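Local atomic coordinates of putative cell invasion protein with MAC/Perforin domain (Bacteroides thetaiotaomicron VPI-5482, PDB entry 3KK7), a protein that is of unknown function but belongs to the membrane-attack complex/perforin (MACPF) family and is putatively linked to cell invasion. Residues M479-N484 and I522-V527. Numbering follows the deposited sequence.
Sequences MYKFKN and IPIKAV
The loop 522-527 runs past the outer edge of strand 480-484 at a slant, end-to-end directions 61° apart, and joins it in a single parallel bridge in which Lys481 gives its N-H to Pro523 O (N to O 3.0 Å) and takes the N-H of Lys525 on its own carbonyl (O to N 2.8 Å). Both donors lie in the plane of the carbonyl they meet; because Pro523 and Lys525 flank Ile524, Lys481 holds the loop on both sides of that residue. The Lys481 side chain, its CG wedged between the backbone N and the carbonyl carbon (chi1 74°), then runs extended across Ile522: CB, CG and CD pass over the CG2 methyl, and CE comes 3.4 Å from Ile522 O, while the ammonium is hydrogen-bonded to Val519 O. That methyl also presses on the strand backbone, 3.4 Å from Tyr480 C. Tyr480 and Lys525 extend side by side in the same direction; Lys525 CB meets CD1 of the ring at 3.6 Å and CD lies above one face near the rim, whereas the Pro523 ring crosses the tyrosine obliquely, its CG nearest CD1. Phe482 sets one face of its ring against the far end of the loop, with Val527 O over that face near the rim, 3.3 Å from CZ, and CB against Ala526 CA. An alanine at Phe482 would keep the CB contact but remove the ring from Val527, and would probably leave the end of the loop less firmly held. The ring also touches Met529 and Leu532 of helix 529-535, and Ile522 follows directly on helix 516-521, so the connection between these two helices crosses an outermost strand of the four-stranded sheet in the D3 region at a slant. The other edge of strand 480-484 pairs antiparallel with strand 489-494, and the hydroxyl of Tyr493 in that strand is hydrogen-bonded to Lys525 O.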
HETATM    1  N   MSE A 479      13.052  26.336  15.872  1.00 33.83           N
HETATM    2  CA  MSE A 479      12.120  25.242  16.051  1.00 34.11           C
HETATM    3  C   MSE A 479      11.551  25.003  17.409  1.00 33.66           C
HETATM    4  O   MSE A 479      12.152  25.324  18.427  1.00 34.21           O
HETATM    5  CB  MSE A 479      12.783  23.987  15.563  1.00 34.51           C
HETATM    6  CG  MSE A 479      13.288  24.233  14.195  1.00 36.51           C
HETATM    7 SE   MSE A 479      13.408  22.688  13.190  0.75 41.57          SE
HETATM    8  CE  MSE A 479      11.559  22.124  12.957  1.00 42.13           C
ATOM      9  N   TYR A 480      10.358  24.428  17.384  1.00 33.22           N
ATOM     10  CA  TYR A 480       9.659  23.997  18.569  1.00 33.20           C
ATOM     11  C   TYR A 480       9.263  22.542  18.353  1.00 32.58           C
ATOM     12  O   TYR A 480       9.351  22.023  17.249  1.00 32.24           O
ATOM     13  CB  TYR A 480       8.406  24.842  18.793  1.00 33.51           C
ATOM     14  CG  TYR A 480       8.659  26.317  19.050  1.00 34.23           C
ATOM     15  CD1 TYR A 480       8.767  26.812  20.340  1.00 34.64           C
ATOM     16  CD2 TYR A 480       8.755  27.217  17.992  1.00 35.34           C
ATOM     17  CE1 TYR A 480       8.975  28.168  20.571  1.00 35.66           C
ATOM     18  CE2 TYR A 480       8.963  28.565  18.212  1.00 36.06           C
ATOM     19  CZ  TYR A 480       9.074  29.029  19.499  1.00 36.14           C
ATOM     20  OH  TYR A 480       9.282  30.361  19.704  1.00 37.21           O
ATOM     21  N   LYS A 481       8.822  21.890  19.416  1.00 31.98           N
ATOM     22  CA  LYS A 481       8.393  20.511  19.313  1.00 31.57           C
ATOM     23  C   LYS A 481       7.239  20.245  20.279  1.00 31.19           C
ATOM     24  O   LYS A 481       7.049  20.973  21.274  1.00 31.36           O
ATOM     25  CB  LYS A 481       9.564  19.573  19.624  1.00 31.33           C
ATOM     26  CG  LYS A 481       9.897  19.523  21.097  1.00 31.57           C
ATOM     27  CD  LYS A 481      11.182  18.781  21.406  1.00 32.10           C
ATOM     28  CE  LYS A 481      11.339  18.619  22.915  1.00 31.50           C
ATOM     29  NZ  LYS A 481      12.635  18.019  23.235  1.00 32.31           N
ATOM     30  N   PHE A 482       6.480  19.197  19.982  1.00 30.27           N
ATOM     31  CA  PHE A 482       5.509  18.670  20.937  1.00 29.70           C
ATOM     32  C   PHE A 482       5.253  17.187  20.646  1.00 29.07           C
ATOM     33  O   PHE A 482       5.459  16.722  19.514  1.00 28.32           O
ATOM     34  CB  PHE A 482       4.202  19.472  20.907  1.00 29.46           C
ATOM     35  CG  PHE A 482       3.363  19.215  19.691  1.00 29.84           C
ATOM     36  CD1 PHE A 482       3.633  19.870  18.494  1.00 31.66           C
ATOM     37  CD2 PHE A 482       2.304  18.308  19.738  1.00 29.75           C
ATOM     38  CE1 PHE A 482       2.847  19.631  17.354  1.00 32.80           C
ATOM     39  CE2 PHE A 482       1.518  18.050  18.602  1.00 30.00           C
ATOM     40  CZ  PHE A 482       1.786  18.708  17.407  1.00 30.89           C
ATOM     41  N   LYS A 483       4.813  16.463  21.674  1.00 28.38           N
ATOM     42  CA  LYS A 483       4.449  15.067  21.524  1.00 28.14           C
ATOM     43  C   LYS A 483       2.948  14.886  21.473  1.00 27.71           C
ATOM     44  O   LYS A 483       2.249  15.342  22.367  1.00 28.38           O
ATOM     45  CB  LYS A 483       5.005  14.234  22.675  1.00 27.88           C
ATOM     46  CG  LYS A 483       4.991  12.760  22.377  1.00 27.93           C
ATOM     47  CD  LYS A 483       5.682  11.953  23.444  1.00 28.72           C
ATOM     48  CE  LYS A 483       4.810  11.795  24.657  1.00 29.54           C
ATOM     49  NZ  LYS A 483       5.299  10.651  25.445  1.00 31.75           N
ATOM     50  N   ASN A 484       2.462  14.193  20.444  1.00 27.13           N
ATOM     51  CA  ASN A 484       1.069  13.749  20.381  1.00 26.73           C
ATOM     52  C   ASN A 484       0.880  12.606  21.380  1.00 26.94           C
ATOM     53  O   ASN A 484       1.559  11.588  21.314  1.00 26.93           O
ATOM     54  CB  ASN A 484       0.720  13.296  18.958  1.00 26.28           C
ATOM     55  CG  ASN A 484      -0.733  12.901  18.802  1.00 26.47           C
ATOM     56  OD1 ASN A 484      -1.225  12.011  19.496  1.00 27.58           O
ATOM     57  ND2 ASN A 484      -1.429  13.550  17.875  1.00 25.04           N
ATOM     58  N   ILE A 522      15.455  21.780  21.990  1.00 31.93           N
ATOM     59  CA  ILE A 522      14.299  22.398  21.332  1.00 31.77           C
ATOM     60  C   ILE A 522      13.167  22.650  22.349  1.00 31.84           C
ATOM     61  O   ILE A 522      12.770  21.732  23.079  1.00 31.78           O
ATOM     62  CB  ILE A 522      13.773  21.523  20.142  1.00 31.75           C
ATOM     63  CG1 ILE A 522      14.773  21.551  18.973  1.00 31.92           C
ATOM     64  CG2 ILE A 522      12.373  21.984  19.683  1.00 30.89           C
ATOM     65  CD1 ILE A 522      14.358  20.703  17.750  1.00 30.96           C
ATOM     66  N   PRO A 523      12.649  23.890  22.402  1.00 31.85           N
ATOM     67  CA  PRO A 523      11.557  24.162  23.349  1.00 32.08           C
ATOM     68  C   PRO A 523      10.203  23.545  22.963  1.00 32.15           C
ATOM     69  O   PRO A 523       9.830  23.512  21.793  1.00 32.23           O
ATOM     70  CB  PRO A 523      11.483  25.698  23.391  1.00 31.94           C
ATOM     71  CG  PRO A 523      12.177  26.166  22.174  1.00 32.03           C
ATOM     72  CD  PRO A 523      13.183  25.121  21.799  1.00 31.86           C
ATOM     73  N   ILE A 524       9.496  23.061  23.976  1.00 32.42           N
ATOM     74  CA  ILE A 524       8.176  22.478  23.833  1.00 32.77           C
ATOM     75  C   ILE A 524       7.121  23.560  23.599  1.00 33.14           C
ATOM     76  O   ILE A 524       6.947  24.458  24.429  1.00 32.57           O
ATOM     77  CB  ILE A 524       7.755  21.713  25.128  1.00 32.78           C
ATOM     78  CG1 ILE A 524       8.570  20.429  25.290  1.00 32.58           C
ATOM     79  CG2 ILE A 524       6.265  21.395  25.103  1.00 32.61           C
ATOM     80  CD1 ILE A 524       8.413  19.779  26.637  1.00 32.32           C
ATOM     81  N   LYS A 525       6.415  23.463  22.480  1.00 33.58           N
ATOM     82  CA  LYS A 525       5.259  24.313  22.232  1.00 34.00           C
ATOM     83  C   LYS A 525       4.234  23.544  21.424  1.00 34.10           C
ATOM     84  O   LYS A 525       4.471  23.193  20.261  1.00 34.36           O
ATOM     85  CB  LYS A 525       5.637  25.598  21.496  1.00 34.44           C
ATOM     86  CG  LYS A 525       4.455  26.571  21.315  1.00 35.28           C
ATOM     87  CD  LYS A 525       4.907  27.993  20.989  1.00 35.44           C
ATOM     88  CE  LYS A 525       3.787  29.005  21.194  1.00 34.92           C
ATOM     89  NZ  LYS A 525       4.352  30.385  21.215  1.00 35.50           N
ATOM     90  N   ALA A 526       3.092  23.285  22.055  1.00 34.10           N
ATOM     91  CA  ALA A 526       2.028  22.533  21.426  1.00 33.74           C
ATOM     92  C   ALA A 526       1.407  23.363  20.314  1.00 33.47           C
ATOM     93  O   ALA A 526       1.354  24.590  20.385  1.00 33.94           O
ATOM     94  CB  ALA A 526       0.969  22.126  22.455  1.00 33.67           C
ATOM     95  N   VAL A 527       1.007  22.669  19.261  1.00 33.14           N
ATOM     96  CA  VAL A 527       0.122  23.207  18.241  1.00 32.42           C
ATOM     97  C   VAL A 527      -0.832  22.053  17.977  1.00 31.56           C
ATOM     98  O   VAL A 527      -0.491  20.905  18.255  1.00 31.58           O
ATOM     99  CB  VAL A 527       0.903  23.656  17.007  1.00 32.61           C
ATOM    100  CG1 VAL A 527      -0.006  23.851  15.829  1.00 32.86           C
ATOM    101  CG2 VAL A 527       1.643  24.957  17.331  1.00 32.30           C
TER